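Side-chain contacts in ARO (armadillo repeats only protein) (Plasmodium falciparum Santa Lucia, PDB 5EWP), which probably takes part in moving rhoptries to the apical pole of the parasite and attaching them there, as an armadillo-repeat protein-binding scaffold: residues E30-C35 with I88-N93; A81-N86 with V115-N120; V108-L113 with I122-S127. One frame throughout, in Å; residues are numbered along the deposited sequence.

Interactions 1 and 3 are buried and apolar, whereas interaction 2 is partly buried and polar. In the first, segment 30-35 meets helix 87-95 through valines, a cysteine and a phenylalanine; in the third, helices 100-113 and 118-126 are bridged by one methionine. Helix 118-126 is shared: its first turn supplies the amide oxygen that accepts a hydrogen bond from an arginine of helix 77-84 in interaction 2, and its middle supplies the methionine of interaction 3, with the two centres about 7 Å apart. Helix 87-95, which follows helix 77-84, touches members of all three. The chemistry thus follows depth, from hydrocarbon and sulfur inside to charge and amide nearer the surface.

Interaction 1: E30-C35 with I88-N93; sequences EFVNLC and IAVFIN
With CG1 anti to the backbone N in both residues (chi1 173° in Val32, 168° in Val90), the two valines present different branches across the gap between helix 28-34 and helix 87-95. Val32 offers CG1, which lies 3.7 Å from Val90 CG2, the branch beside the backbone N of Val90. The side chains meet at an oblique angle, branch against branch, at the point where the backbones come nearest: the CA atoms of Val32 and Val90 are 7.1 Å apart. The other branch, Val90 CG1, turns to Cys35. Its separation of 3.5 Å from Cys35 CB is shorter than usual for two carbons, which is evidence of tight packing here; the same methyl also has Val32 O as a neighbour, at 3.9 Å. Val90 CG2 thus meets the Val32 side chain, while CG1 meets Cys35 and also lies near the Val32 carbonyl.

In Cys35 the sulfur stands beside the backbone N and anti to the carbonyl carbon, a rotamer that carries SG past Val90 CG1, 4.0 Å away, and on to the Phe91 ring. There SG comes within 4.3 Å of Phe91 CE1 and 5.3 Å of the ring centroid. At 55° from the ring normal this is an oblique sulfur-aromatic contact. It adds a weak, polarisable interaction to an otherwise hydrocarbon interface.

The contact joins helix 28-34 to helix 87-95 within the armadillo-type helical stack. Leu66 of helix 58-70 lies against both Val32 and Phe91, and so joins the two sides from a third helix. Ala85, just after helix 77-84, packs on Val32, while Cys35 O accepts a hydrogen bond from Arg102 of helix 100-113. Phe31 of helix 28-34 meets the ring of Phe19 in helix 14-25.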
ATOM      1  N   GLU A  30      20.325  -0.486  11.145  1.00 16.71           N
ATOM      2  CA  GLU A  30      21.041  -1.627  10.564  1.00 19.94           C
ATOM      3  C   GLU A  30      20.124  -2.439   9.638  1.00 18.12           C
ATOM      4  O   GLU A  30      20.541  -2.867   8.557  1.00 17.95           O
ATOM      5  CB  GLU A  30      21.613  -2.514  11.668  1.00 25.60           C
ATOM      6  CG  GLU A  30      22.526  -3.611  11.194  1.00 38.48           C
ATOM      7  CD  GLU A  30      23.802  -3.117  10.538  1.00 46.84           C
ATOM      8  OE1 GLU A  30      24.146  -1.924  10.664  1.00 41.96           O
ATOM      9  OE2 GLU A  30      24.485  -3.951   9.914  1.00 54.63           O
ATOM     10  N   PHE A  31      18.874  -2.629  10.049  1.00 17.30           N
ATOM     11  CA  PHE A  31      17.892  -3.270   9.169  1.00 19.86           C
ATOM     12  C   PHE A  31      17.755  -2.501   7.848  1.00 19.41           C
ATOM     13  O   PHE A  31      17.719  -3.098   6.790  1.00 16.22           O
ATOM     14  CB  PHE A  31      16.523  -3.380   9.852  1.00 17.46           C
ATOM     15  CG  PHE A  31      16.386  -4.565  10.789  1.00 21.56           C
ATOM     16  CD1 PHE A  31      16.849  -5.820  10.422  1.00 21.99           C
ATOM     17  CD2 PHE A  31      15.785  -4.416  12.033  1.00 19.92           C
ATOM     18  CE1 PHE A  31      16.711  -6.905  11.278  1.00 23.73           C
ATOM     19  CE2 PHE A  31      15.650  -5.494  12.899  1.00 29.40           C
ATOM     20  CZ  PHE A  31      16.112  -6.745  12.516  1.00 21.82           C
ATOM     21  N   VAL A  32      17.663  -1.172   7.901  1.00 16.12           N
ATOM     22  CA  VAL A  32      17.589  -0.410   6.660  1.00 16.33           C
ATOM     23  C   VAL A  32      18.831  -0.627   5.779  1.00 20.50           C
ATOM     24  O   VAL A  32      18.713  -0.838   4.569  1.00 18.62           O
ATOM     25  CB  VAL A  32      17.378   1.093   6.959  1.00 15.38           C
ATOM     26  CG1 VAL A  32      17.458   1.921   5.685  1.00 18.67           C
ATOM     27  CG2 VAL A  32      16.016   1.267   7.589  1.00 16.91           C
ATOM     28  N   ASN A  33      20.016  -0.606   6.390  1.00 19.00           N
ATOM     29  CA  ASN A  33      21.257  -0.839   5.659  1.00 19.47           C
ATOM     30  C   ASN A  33      21.301  -2.226   5.060  1.00 17.99           C
ATOM     31  O   ASN A  33      21.905  -2.438   4.003  1.00 22.39           O
ATOM     32  CB  ASN A  33      22.474  -0.649   6.569  1.00 25.87           C
ATOM     33  CG  ASN A  33      22.615   0.767   7.060  1.00 31.42           C
ATOM     34  OD1 ASN A  33      22.150   1.702   6.413  1.00 26.54           O
ATOM     35  ND2 ASN A  33      23.265   0.936   8.207  1.00 36.65           N
ATOM     36  N   LEU A  34      20.669  -3.171   5.755  1.00 16.20           N
ATOM     37  CA  LEU A  34      20.670  -4.579   5.332  1.00 17.08           C
ATOM     38  C   LEU A  34      19.657  -4.882   4.220  1.00 14.96           C
ATOM     39  O   LEU A  34      19.712  -5.943   3.604  1.00 16.98           O
ATOM     40  CB  LEU A  34      20.398  -5.469   6.542  1.00 18.83           C
ATOM     41  CG  LEU A  34      21.572  -5.694   7.490  1.00 18.18           C
ATOM     42  CD1 LEU A  34      21.072  -6.441   8.692  1.00 22.79           C
ATOM     43  CD2 LEU A  34      22.684  -6.485   6.777  1.00 23.29           C
ATOM     44  N   CYS A  35      18.738  -3.955   3.952  1.00 18.22           N
ATOM     45  CA  CYS A  35      17.746  -4.207   2.909  1.00 15.68           C
ATOM     46  C   CYS A  35      18.387  -4.473   1.545  1.00 20.37           C
ATOM     47  O   CYS A  35      17.813  -5.174   0.710  1.00 19.85           O
ATOM     48  CB  CYS A  35      16.764  -3.043   2.794  1.00 16.64           C
ATOM     49  SG  CYS A  35      15.539  -2.967   4.104  1.00 19.73           S
ATOM     50  N   ILE A  88      12.428   5.014   3.799  1.00 14.05           N
ATOM     51  CA  ILE A  88      11.427   5.136   2.746  1.00 11.67           C
ATOM     52  C   ILE A  88      12.071   5.081   1.359  1.00 14.04           C
ATOM     53  O   ILE A  88      11.566   4.397   0.469  1.00 14.88           O
ATOM     54  CB  ILE A  88      10.576   6.430   2.930  1.00 12.69           C
ATOM     55  CG1 ILE A  88       9.653   6.246   4.139  1.00 17.93           C
ATOM     56  CG2 ILE A  88       9.746   6.717   1.676  1.00 12.94           C
ATOM     57  CD1 ILE A  88       8.902   7.521   4.576  1.00 22.54           C
ATOM     58  N   ALA A  89      13.201   5.772   1.175  1.00 14.62           N
ATOM     59  CA  ALA A  89      13.917   5.705  -0.109  1.00 17.60           C
ATOM     60  C   ALA A  89      14.385   4.275  -0.403  1.00 15.94           C
ATOM     61  O   ALA A  89      14.319   3.805  -1.531  1.00 16.40           O
ATOM     62  CB  ALA A  89      15.110   6.656  -0.108  1.00 19.12           C
ATOM     63  N   VAL A  90      14.821   3.595   0.645  1.00 15.16           N
ATOM     64  CA  VAL A  90      15.285   2.219   0.523  1.00 13.58           C
ATOM     65  C   VAL A  90      14.142   1.284   0.098  1.00 17.69           C
ATOM     66  O   VAL A  90      14.324   0.436  -0.774  1.00 19.31           O
ATOM     67  CB  VAL A  90      15.926   1.758   1.834  1.00 14.99           C
ATOM     68  CG1 VAL A  90      16.155   0.253   1.831  1.00 18.29           C
ATOM     69  CG2 VAL A  90      17.252   2.496   2.055  1.00 22.16           C
ATOM     70  N   PHE A  91      12.955   1.450   0.679  1.00 13.40           N
ATOM     71  CA  PHE A  91      11.803   0.643   0.268  1.00 17.64           C
ATOM     72  C   PHE A  91      11.381   0.954  -1.171  1.00 17.50           C
ATOM     73  O   PHE A  91      10.990   0.062  -1.918  1.00 12.45           O
ATOM     74  CB  PHE A  91      10.607   0.855   1.208  1.00 12.13           C
ATOM     75  CG  PHE A  91      10.833   0.329   2.595  1.00 17.80           C
ATOM     76  CD1 PHE A  91      11.365  -0.939   2.787  1.00 18.59           C
ATOM     77  CD2 PHE A  91      10.509   1.097   3.705  1.00 15.80           C
ATOM     78  CE1 PHE A  91      11.574  -1.430   4.069  1.00 23.50           C
ATOM     79  CE2 PHE A  91      10.723   0.608   4.989  1.00 15.66           C
ATOM     80  CZ  PHE A  91      11.256  -0.651   5.166  1.00 15.51           C
ATOM     81  N   ILE A  92      11.436   2.223  -1.572  1.00 16.94           N
ATOM     82  CA  ILE A  92      11.052   2.542  -2.945  1.00 15.99           C
ATOM     83  C   ILE A  92      12.000   1.862  -3.929  1.00 15.27           C
ATOM     84  O   ILE A  92      11.584   1.362  -4.976  1.00 20.21           O
ATOM     85  CB  ILE A  92      11.008   4.070  -3.172  1.00 16.58           C
ATOM     86  CG1 ILE A  92       9.822   4.638  -2.387  1.00 13.24           C
ATOM     87  CG2 ILE A  92      10.837   4.380  -4.654  1.00 24.29           C
ATOM     88  CD1 ILE A  92       9.768   6.170  -2.303  1.00 14.03           C
ATOM     89  N   ASN A  93      13.263   1.763  -3.544  1.00 13.29           N
ATOM     90  CA  ASN A  93      14.221   1.030  -4.357  1.00 17.07           C
ATOM     91  C   ASN A  93      13.846  -0.451  -4.465  1.00 21.26           C
ATOM     92  O   ASN A  93      14.004  -1.072  -5.521  1.00 17.86           O
ATOM     93  CB  ASN A  93      15.619   1.170  -3.770  1.00 21.74           C
ATOM     94  CG  ASN A  93      16.679   0.659  -4.695  1.00 39.31           C
ATOM     95  OD1 ASN A  93      16.704   1.011  -5.875  1.00 45.72           O
ATOM     96  ND2 ASN A  93      17.567  -0.179  -4.176  1.00 41.32           N
TER

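Interaction 2: A81-N86 with V115-N120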
ATOM      1  N   ALA A  81      11.383   6.510  13.426  1.00 15.59           N
ATOM      2  CA  ALA A  81      12.763   6.021  13.402  1.00 18.55           C
ATOM      3  C   ALA A  81      13.116   5.470  12.019  1.00 25.65           C
ATOM      4  O   ALA A  81      14.231   5.654  11.513  1.00 17.57           O
ATOM      5  CB  ALA A  81      12.976   4.961  14.475  1.00 20.71           C
ATOM      6  N   ILE A  82      12.156   4.780  11.411  1.00 18.74           N
ATOM      7  CA  ILE A  82      12.385   4.193  10.101  1.00 14.08           C
ATOM      8  C   ILE A  82      12.546   5.283   9.043  1.00 14.67           C
ATOM      9  O   ILE A  82      13.443   5.228   8.222  1.00 15.74           O
ATOM     10  CB  ILE A  82      11.251   3.231   9.742  1.00 18.22           C
ATOM     11  CG1 ILE A  82      11.341   2.009  10.667  1.00 17.95           C
ATOM     12  CG2 ILE A  82      11.340   2.795   8.255  1.00 14.13           C
ATOM     13  CD1 ILE A  82      10.135   1.075  10.639  1.00 15.29           C
ATOM     14  N   ARG A  83      11.721   6.320   9.095  1.00 14.26           N
ATOM     15  CA  ARG A  83      11.898   7.420   8.150  1.00 14.16           C
ATOM     16  C   ARG A  83      13.279   8.059   8.315  1.00 13.31           C
ATOM     17  O   ARG A  83      13.978   8.305   7.341  1.00 15.76           O
ATOM     18  CB  ARG A  83      10.816   8.493   8.345  1.00 14.44           C
ATOM     19  CG  ARG A  83      10.976   9.683   7.388  1.00 13.63           C
ATOM     20  CD  ARG A  83       9.963  10.783   7.698  1.00 18.69           C
ATOM     21  NE  ARG A  83      10.240  11.421   8.983  1.00 17.57           N
ATOM     22  CZ  ARG A  83       9.530  11.250  10.095  1.00 15.29           C
ATOM     23  NH1 ARG A  83       8.477  10.442  10.114  1.00 15.08           N
ATOM     24  NH2 ARG A  83       9.891  11.891  11.209  1.00 16.06           N
ATOM     25  N   GLU A  84      13.660   8.308   9.561  1.00 17.92           N
ATOM     26  CA  GLU A  84      14.902   9.023   9.858  1.00 21.43           C
ATOM     27  C   GLU A  84      16.134   8.202   9.504  1.00 22.05           C
ATOM     28  O   GLU A  84      17.221   8.738   9.334  1.00 21.39           O
ATOM     29  CB  GLU A  84      14.917   9.422  11.327  1.00 22.92           C
ATOM     30  CG  GLU A  84      13.957  10.580  11.615  1.00 27.04           C
ATOM     31  CD  GLU A  84      13.661  10.743  13.093  1.00 49.62           C
ATOM     32  OE1 GLU A  84      14.132   9.903  13.893  1.00 55.44           O
ATOM     33  OE2 GLU A  84      12.967  11.719  13.458  1.00 51.99           O
ATOM     34  N   ALA A  85      15.933   6.900   9.346  1.00 16.72           N
ATOM     35  CA  ALA A  85      17.004   5.982   8.986  1.00 19.85           C
ATOM     36  C   ALA A  85      17.102   5.834   7.465  1.00 25.82           C
ATOM     37  O   ALA A  85      17.821   4.970   6.958  1.00 19.54           O
ATOM     38  CB  ALA A  85      16.763   4.616   9.654  1.00 17.26           C
ATOM     39  N   ASN A  86      16.363   6.686   6.756  1.00 17.37           N
ATOM     40  CA  ASN A  86      16.274   6.671   5.290  1.00 14.23           C
ATOM     41  C   ASN A  86      15.545   5.428   4.761  1.00 14.04           C
ATOM     42  O   ASN A  86      15.728   5.022   3.609  1.00 16.79           O
ATOM     43  CB  ASN A  86      17.669   6.775   4.656  1.00 22.69           C
ATOM     44  CG  ASN A  86      17.616   7.206   3.208  1.00 26.79           C
ATOM     45  OD1 ASN A  86      16.849   8.102   2.846  1.00 26.32           O
ATOM     46  ND2 ASN A  86      18.402   6.546   2.362  1.00 25.70           N
ATOM     47  N   VAL A 115       0.420   4.926   7.766  1.00 14.54           N
ATOM     48  CA  VAL A 115      -0.710   5.025   8.683  1.00 15.11           C
ATOM     49  C   VAL A 115      -0.381   5.945   9.852  1.00 16.43           C
ATOM     50  O   VAL A 115       0.602   5.743  10.569  1.00 15.98           O
ATOM     51  CB  VAL A 115      -1.142   3.653   9.223  1.00 19.54           C
ATOM     52  CG1 VAL A 115      -2.285   3.822  10.222  1.00 20.19           C
ATOM     53  CG2 VAL A 115      -1.579   2.761   8.071  1.00 24.01           C
ATOM     54  N   ASP A 116      -1.217   6.963  10.036  1.00 19.22           N
ATOM     55  CA  ASP A 116      -1.036   7.891  11.143  1.00 15.58           C
ATOM     56  C   ASP A 116       0.368   8.483  11.172  1.00 16.06           C
ATOM     57  O   ASP A 116       1.000   8.573  12.234  1.00 16.97           O
ATOM     58  CB  ASP A 116      -1.335   7.211  12.490  1.00 22.40           C
ATOM     59  CG  ASP A 116      -2.812   6.891  12.677  1.00 26.20           C
ATOM     60  OD1 ASP A 116      -3.660   7.548  12.045  1.00 27.90           O
ATOM     61  OD2 ASP A 116      -3.123   5.974  13.462  1.00 32.24           O
ATOM     62  N   ASN A 117       0.882   8.875  10.010  1.00 13.39           N
ATOM     63  CA  ASN A 117       2.196   9.500   9.996  1.00 13.63           C
ATOM     64  C   ASN A 117       2.332  10.348   8.758  1.00 14.01           C
ATOM     65  O   ASN A 117       2.718   9.887   7.682  1.00 13.85           O
ATOM     66  CB  ASN A 117       3.338   8.461  10.094  1.00 13.09           C
ATOM     67  CG  ASN A 117       4.660   9.118  10.439  1.00 13.89           C
ATOM     68  OD1 ASN A 117       5.188   9.917   9.660  1.00 14.26           O
ATOM     69  ND2 ASN A 117       5.194   8.807  11.614  1.00 18.10           N
ATOM     70  N   VAL A 118       1.947  11.606   8.916  1.00 12.43           N
ATOM     71  CA  VAL A 118       1.917  12.534   7.810  1.00 11.15           C
ATOM     72  C   VAL A 118       3.293  12.791   7.203  1.00 11.95           C
ATOM     73  O   VAL A 118       3.440  12.875   5.975  1.00 11.78           O
ATOM     74  CB  VAL A 118       1.267  13.841   8.293  1.00 16.54           C
ATOM     75  CG1 VAL A 118       1.554  14.928   7.335  1.00 30.53           C
ATOM     76  CG2 VAL A 118      -0.234  13.608   8.448  1.00 17.00           C
ATOM     77  N   LYS A 119       4.315  12.882   8.046  1.00 14.52           N
ATOM     78  CA  LYS A 119       5.670  13.090   7.537  1.00 13.96           C
ATOM     79  C   LYS A 119       6.101  11.967   6.603  1.00 16.20           C
ATOM     80  O   LYS A 119       6.722  12.218   5.577  1.00 12.96           O
ATOM     81  CB  LYS A 119       6.670  13.206   8.684  1.00 16.11           C
ATOM     82  CG  LYS A 119       6.616  14.569   9.375  1.00 15.66           C
ATOM     83  CD  LYS A 119       7.702  14.727  10.413  1.00 16.73           C
ATOM     84  CE  LYS A 119       7.654  16.131  10.998  1.00 24.43           C
ATOM     85  NZ  LYS A 119       8.781  16.386  11.940  1.00 24.40           N
ATOM     86  N   ASN A 120       5.774  10.734   6.972  1.00 13.78           N
ATOM     87  CA  ASN A 120       6.109   9.599   6.119  1.00 11.13           C
ATOM     88  C   ASN A 120       5.403   9.667   4.780  1.00 10.39           C
ATOM     89  O   ASN A 120       5.987   9.338   3.746  1.00 12.58           O
ATOM     90  CB  ASN A 120       5.755   8.273   6.805  1.00 12.32           C
ATOM     91  CG  ASN A 120       6.704   7.934   7.931  1.00 11.69           C
ATOM     92  OD1 ASN A 120       7.727   8.578   8.094  1.00 17.05           O
ATOM     93  ND2 ASN A 120       6.376   6.883   8.699  1.00 12.82           N
TER
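Arg83 reaches Asn120 with a side chain that first runs straight and then folds: CG is anti to the backbone N, the next bond is also extended, and the chain bends at chi3 (68°). The bend wraps the arginine around one atom, Asn120 OD1. That oxygen lies 3.1 Å from Arg83 CB and 3.2 Å from Arg83 CD, and the returning guanidinium closes on it with a hydrogen bond from Arg83 NH1 of 2.8 Å. The N-H points at the acceptor at 162°, and OD1 sits close to the guanidinium plane, at its edge. On the amide side the fit is less regular, since the donor stands 45° out of the carbonyl plane.

Lys119 takes a different position. Its CG lies beside its own backbone N and the chain beyond is extended, so that it runs over one face of the guanidinium: Lys119 CB is 3.7 Å from Arg83 CZ, and Lys119 CD is 3.7 Å from Arg83 NH2. Asn117, at the N-cap position of helix 118-126, uses OD1 to accept from Asn120 N at 2.9 Å, a true capping bond. Arg83 NH1 passes 3.4 Å from Asn117 OD1, but at an angle too poor for a hydrogen bond.

The remaining amide groups tie the site to its surroundings. Asn120 ND2 donates to Leu113 O and Lys79 O, while Asp80 OD1 receives Asn117 ND2 and forms a salt bridge with Arg83 NH1. The buried Asn120 amide is thus fixed from both ends. Lys119 NZ stands 4.7 Å from Arg83 NH2; the Asp80 salt bridge and a long one from Glu84 to Arg83 NH2 probably ease this crowding of positive charge where the end of helix 77-84 meets the start of helix 118-126.

Interaction 3: V108-L113 with I122-S127; sequences VALSFL and ICMFES
Two successive helices of the armadillo-type solenoid, 100-113 and 118-126, are separated by a short linker, and Met124 reaches from the second to the first. Met124 contributes 83 Å² of the 134 Å² buried between the two segments. Its CG lies beside the backbone N, and the chain beyond is extended, with chi2 at -180°, so that the thioether projects straight at the opposite helix. The terminal methyl does most of the touching. Met124 CE rests 3.3 Å from Leu110 O, 3.7 Å from Leu113 CB and 3.8 Å from Leu110 CD2. It thus settles between residues one helical turn apart, against backbone as well as side chain. The Leu110 and Met124 side chains run alongside one another with opposite sense, which also brings Met124 SD within 4.1 Å of Leu110 CD2.

Thr151 and Ile155 of helix 142-156 also pack on Met124, while Leu110 touches Leu95 of helix 87-95, and Leu113 touches Ala70 of helix 58-70.

Because all three touching residues are buried and the groups that meet are hydrocarbon, a sulfur and one carbonyl, the attraction is mainly dispersive. The approach of the methyl to Leu110 O may add a slight electrostatic term, since a carbon bound to sulfur is modestly polarised, but it remains van der Waals packing in a hydrophobic core.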
ATOM      1  N   VAL A 108       4.281  -3.881   2.007  1.00 15.04           N
ATOM      2  CA  VAL A 108       3.791  -4.038   3.378  1.00 11.32           C
ATOM      3  C   VAL A 108       4.387  -2.966   4.310  1.00  9.74           C
ATOM      4  O   VAL A 108       3.639  -2.308   5.056  1.00 15.13           O
ATOM      5  CB  VAL A 108       4.105  -5.442   3.932  1.00 14.59           C
ATOM      6  CG1 VAL A 108       3.743  -5.518   5.425  1.00 15.99           C
ATOM      7  CG2 VAL A 108       3.350  -6.498   3.115  1.00 12.68           C
ATOM      8  N   ALA A 109       5.703  -2.761   4.246  1.00 11.87           N
ATOM      9  CA  ALA A 109       6.354  -1.747   5.102  1.00 13.69           C
ATOM     10  C   ALA A 109       5.777  -0.360   4.852  1.00 14.52           C
ATOM     11  O   ALA A 109       5.419   0.350   5.794  1.00 13.28           O
ATOM     12  CB  ALA A 109       7.866  -1.708   4.879  1.00 14.25           C
ATOM     13  N   LEU A 110       5.709   0.023   3.587  1.00 11.57           N
ATOM     14  CA  LEU A 110       5.224   1.366   3.240  1.00 13.76           C
ATOM     15  C   LEU A 110       3.768   1.547   3.631  1.00 15.71           C
ATOM     16  O   LEU A 110       3.366   2.633   4.049  1.00 15.01           O
ATOM     17  CB  LEU A 110       5.420   1.638   1.742  1.00 12.08           C
ATOM     18  CG  LEU A 110       6.887   1.815   1.318  1.00 13.98           C
ATOM     19  CD1 LEU A 110       7.006   1.755  -0.183  1.00 14.03           C
ATOM     20  CD2 LEU A 110       7.456   3.152   1.823  1.00 12.18           C
ATOM     21  N   SER A 111       2.964   0.494   3.517  1.00 16.81           N
ATOM     22  CA  SER A 111       1.557   0.647   3.867  1.00 15.97           C
ATOM     23  C   SER A 111       1.406   0.928   5.361  1.00 19.90           C
ATOM     24  O   SER A 111       0.634   1.801   5.743  1.00 17.75           O
ATOM     25  CB  SER A 111       0.738  -0.580   3.455  1.00 17.70           C
ATOM     26  OG  SER A 111       1.120  -1.733   4.176  1.00 22.31           O
ATOM     27  N   PHE A 112       2.158   0.227   6.211  1.00 14.70           N
ATOM     28  CA  PHE A 112       2.125   0.540   7.642  1.00 13.19           C
ATOM     29  C   PHE A 112       2.734   1.903   7.966  1.00 13.75           C
ATOM     30  O   PHE A 112       2.253   2.606   8.859  1.00 15.98           O
ATOM     31  CB  PHE A 112       2.848  -0.527   8.456  1.00 17.92           C
ATOM     32  CG  PHE A 112       2.039  -1.778   8.636  1.00 20.82           C
ATOM     33  CD1 PHE A 112       0.830  -1.739   9.323  1.00 22.43           C
ATOM     34  CD2 PHE A 112       2.476  -2.979   8.117  1.00 18.47           C
ATOM     35  CE1 PHE A 112       0.070  -2.890   9.485  1.00 27.20           C
ATOM     36  CE2 PHE A 112       1.727  -4.141   8.285  1.00 25.00           C
ATOM     37  CZ  PHE A 112       0.520  -4.087   8.962  1.00 25.11           C
ATOM     38  N   LEU A 113       3.807   2.261   7.269  1.00 12.21           N
ATOM     39  CA  LEU A 113       4.472   3.536   7.535  1.00 15.87           C
ATOM     40  C   LEU A 113       3.580   4.711   7.172  1.00 11.98           C
ATOM     41  O   LEU A 113       3.773   5.827   7.677  1.00 13.82           O
ATOM     42  CB  LEU A 113       5.790   3.630   6.767  1.00 10.55           C
ATOM     43  CG  LEU A 113       6.905   2.711   7.284  1.00 16.37           C
ATOM     44  CD1 LEU A 113       8.010   2.730   6.270  1.00 18.78           C
ATOM     45  CD2 LEU A 113       7.396   3.218   8.629  1.00 13.21           C
ATOM     46  N   ILE A 122       4.302  12.331   3.228  1.00 15.22           N
ATOM     47  CA  ILE A 122       4.961  13.394   2.473  1.00 15.21           C
ATOM     48  C   ILE A 122       6.267  12.896   1.863  1.00 15.33           C
ATOM     49  O   ILE A 122       6.544  13.132   0.674  1.00 12.65           O
ATOM     50  CB  ILE A 122       5.232  14.620   3.364  1.00 14.22           C
ATOM     51  CG1 ILE A 122       3.912  15.307   3.716  1.00 17.19           C
ATOM     52  CG2 ILE A 122       6.152  15.604   2.640  1.00 18.88           C
ATOM     53  CD1 ILE A 122       4.034  16.384   4.820  1.00 20.90           C
ATOM     54  N   CYS A 123       7.057  12.191   2.670  1.00 14.97           N
ATOM     55  CA  CYS A 123       8.312  11.620   2.202  1.00 15.50           C
ATOM     56  C   CYS A 123       8.088  10.619   1.062  1.00 15.99           C
ATOM     57  O   CYS A 123       8.841  10.595   0.082  1.00 15.06           O
ATOM     58  CB  CYS A 123       9.053  10.951   3.356  1.00 19.68           C
ATOM     59  SG  CYS A 123      10.681  10.316   2.901  1.00 19.06           S
ATOM     60  N   MET A 124       7.054   9.795   1.176  1.00 15.51           N
ATOM     61  CA  MET A 124       6.759   8.850   0.101  1.00 14.61           C
ATOM     62  C   MET A 124       6.428   9.585  -1.180  1.00 14.96           C
ATOM     63  O   MET A 124       6.892   9.200  -2.247  1.00 14.66           O
ATOM     64  CB  MET A 124       5.608   7.926   0.473  1.00 16.67           C
ATOM     65  CG  MET A 124       5.943   7.019   1.628  1.00 15.73           C
ATOM     66  SD  MET A 124       4.542   5.963   2.005  1.00 14.52           S
ATOM     67  CE  MET A 124       5.032   5.452   3.645  1.00 13.76           C
ATOM     68  N   PHE A 125       5.645  10.657  -1.084  1.00 13.40           N
ATOM     69  CA  PHE A 125       5.316  11.384  -2.292  1.00 10.49           C
ATOM     70  C   PHE A 125       6.575  11.965  -2.916  1.00 15.41           C
ATOM     71  O   PHE A 125       6.825  11.811  -4.112  1.00 16.54           O
ATOM     72  CB  PHE A 125       4.313  12.514  -2.044  1.00 13.31           C
ATOM     73  CG  PHE A 125       3.942  13.228  -3.303  1.00 19.34           C
ATOM     74  CD1 PHE A 125       2.944  12.730  -4.117  1.00 17.76           C
ATOM     75  CD2 PHE A 125       4.648  14.352  -3.718  1.00 21.03           C
ATOM     76  CE1 PHE A 125       2.621  13.371  -5.302  1.00 19.97           C
ATOM     77  CE2 PHE A 125       4.346  14.987  -4.909  1.00 20.74           C
ATOM     78  CZ  PHE A 125       3.328  14.502  -5.696  1.00 25.27           C
ATOM     79  N   GLU A 126       7.366  12.637  -2.089  1.00 16.33           N
ATOM     80  CA  GLU A 126       8.528  13.365  -2.572  1.00 16.38           C
ATOM     81  C   GLU A 126       9.624  12.436  -3.073  1.00 19.63           C
ATOM     82  O   GLU A 126      10.461  12.837  -3.880  1.00 18.72           O
ATOM     83  CB  GLU A 126       9.055  14.283  -1.473  1.00 18.28           C
ATOM     84  CG  GLU A 126       8.070  15.422  -1.196  1.00 13.74           C
ATOM     85  CD  GLU A 126       8.563  16.430  -0.169  1.00 19.67           C
ATOM     86  OE1 GLU A 126       9.607  16.179   0.461  1.00 20.93           O
ATOM     87  OE2 GLU A 126       7.890  17.475   0.005  1.00 21.56           O
ATOM     88  N   SER A 127       9.588  11.185  -2.629  1.00 17.75           N
ATOM     89  CA  SER A 127      10.625  10.245  -3.005  1.00 16.59           C
ATOM     90  C   SER A 127      10.214   9.386  -4.199  1.00 19.53           C
ATOM     91  O   SER A 127      10.988   8.530  -4.631  1.00 19.02           O
ATOM     92  CB  SER A 127      10.995   9.367  -1.805  1.00 19.50           C
ATOM     93  OG  SER A 127      11.402  10.157  -0.696  1.00 20.82           O
TER